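Local coordinates for capsular polysaccharide biosynthesis protein (Burkholderia pseudomallei, PDB 4BQN) that binds coenzyme A and is probably an acetyltransferase in the biosynthesis of capsular polysaccharide, at residues G219-Y222 against S223-S226. The protein carries 1 engineered substitution. Residues are numbered along the deposited sequence; the frame is centred on the assembly and turned at random. Where two conformers were deposited one is given.
Sequences GYTY and SDIS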
loop_
_atom_site.group_PDB
_atom_site.type_symbol
_atom_site.label_atom_id
_atom_site.label_comp_id
_atom_site.label_asym_id
_atom_site.label_seq_id
_atom_site.Cartn_x
_atom_site.Cartn_y
_atom_site.Cartn_z
ATOM N N GLY A 219 13.878 20.491 5.168
ATOM C CA GLY A 219 14.799 21.272 5.992
ATOM C C GLY A 219 14.365 21.524 7.416
ATOM O O GLY A 219 15.040 22.255 8.133
ATOM N N TYR A 220 13.254 20.925 7.849
ATOM C CA TYR A 220 12.879 20.991 9.262
ATOM C C TYR A 220 13.821 20.125 10.093
ATOM O O TYR A 220 14.396 19.173 9.572
ATOM C CB TYR A 220 11.428 20.531 9.470
ATOM C CG TYR A 220 10.419 21.460 8.835
ATOM C CD1 TYR A 220 10.024 22.631 9.484
ATOM C CD2 TYR A 220 9.859 21.176 7.589
ATOM C CE1 TYR A 220 9.121 23.503 8.901
ATOM C CE2 TYR A 220 8.940 22.037 7.005
ATOM C CZ TYR A 220 8.578 23.195 7.666
ATOM O OH TYR A 220 7.669 24.051 7.088
ATOM N N THR A 221 13.975 20.462 11.371
ATOM C CA THR A 221 14.743 19.691 12.351
ATOM C C THR A 221 13.897 18.546 12.898
ATOM O O THR A 221 12.672 18.585 12.802
ATOM C CB THR A 221 15.145 20.572 13.564
ATOM O OG1 THR A 221 13.969 20.965 14.289
ATOM C CG2 THR A 221 15.902 21.810 13.120
ATOM N N TYR A 222 14.536 17.564 13.525
ATOM C CA TYR A 222 13.817 16.483 14.197
ATOM C C TYR A 222 12.839 17.019 15.233
ATOM O O TYR A 222 11.709 16.523 15.335
ATOM C CB TYR A 222 14.811 15.481 14.815
ATOM C CG TYR A 222 15.452 14.609 13.764
ATOM C CD1 TYR A 222 16.597 15.025 13.074
ATOM C CD2 TYR A 222 14.894 13.382 13.431
ATOM C CE1 TYR A 222 17.165 14.229 12.086
ATOM C CE2 TYR A 222 15.446 12.583 12.455
ATOM C CZ TYR A 222 16.574 13.005 11.784
ATOM O OH TYR A 222 17.092 12.183 10.819
ATOM N N SER A 223 13.258 18.064 15.953
ATOM C CA SER A 223 12.445 18.648 17.018
ATOM C C SER A 223 11.210 19.413 16.519
ATOM O O SER A 223 10.283 19.654 17.290
ATOM C CB SER A 223 13.301 19.541 17.921
ATOM O OG SER A 223 13.879 20.604 17.187
ATOM N N ASP A 224 11.198 19.782 15.233
ATOM C CA ASP A 224 10.046 20.451 14.607
ATOM C C ASP A 224 8.856 19.504 14.366
ATOM O O ASP A 224 7.734 19.948 14.126
ATOM C CB ASP A 224 10.433 21.042 13.242
ATOM C CG ASP A 224 11.330 22.263 13.344
ATOM O OD1 ASP A 224 11.193 23.051 14.302
ATOM O OD2 ASP A 224 12.148 22.446 12.414
ATOM N N ILE A 225 9.112 18.203 14.406
ATOM C CA ILE A 225 8.180 17.228 13.856
ATOM C C ILE A 225 7.284 16.626 14.936
ATOM O O ILE A 225 7.765 15.965 15.856
ATOM C CB ILE A 225 8.943 16.125 13.099
ATOM C CG1 ILE A 225 9.849 16.743 12.021
ATOM C CG2 ILE A 225 7.967 15.114 12.499
ATOM C CD1 ILE A 225 10.847 15.765 11.433
ATOM N N SER A 226 5.980 16.860 14.807
ATOM C CA SER A 226 4.996 16.292 15.721
ATOM C C SER A 226 3.680 16.178 14.979
ATOM O O SER A 226 3.333 17.043 14.196
ATOM C CB SER A 226 4.835 17.141 16.990
ATOM O OG SER A 226 4.242 18.388 16.703
HETATM O O HOH W 1 10.085 14.812 16.930
#
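Thr221 and Asp224 meet round a short 3-10 turn in which Asp224 N bonds to Thr221 O at 3.1 Å and Ile225 N to Tyr222 O at 3.2 Å. The Asp224 side chain folds back over the start of this turn: OD2 accepts the backbone N-H of Thr221 at 2.9 Å, a fairly straight bond (158°) that reaches the oxygen from above the carboxylate plane. The first and fourth residues of the turn are thus joined twice, and the carboxylate supplies the half of a capping box that belongs to the N3 side chain. Thr221 OG1, between its own N and carbonyl carbon (chi1 66°), lies 3.0 Å from Asp224 OD2. The carboxylate of Asp224 stands nearly perpendicular to the Tyr220 ring, with Asp224 OD2 in the ring plane, 3.6 Å from Tyr220 CD1; the hydroxyl of Tyr220 bonds to Asp32. Ile225 lays CG1 and CD1 alongside Thr221 O and also touches helix 204-217, which ends in a Schellman motif at Gly219. A water bridges Tyr222 O and Ile225 O. Two backbone bonds and one side-chain-to-backbone bond therefore close the turn, while Tyr220 and Ile225 pack it against helix 204-217, with one carboxylate oxygen serving both an amide and an aromatic edge at the protein surface.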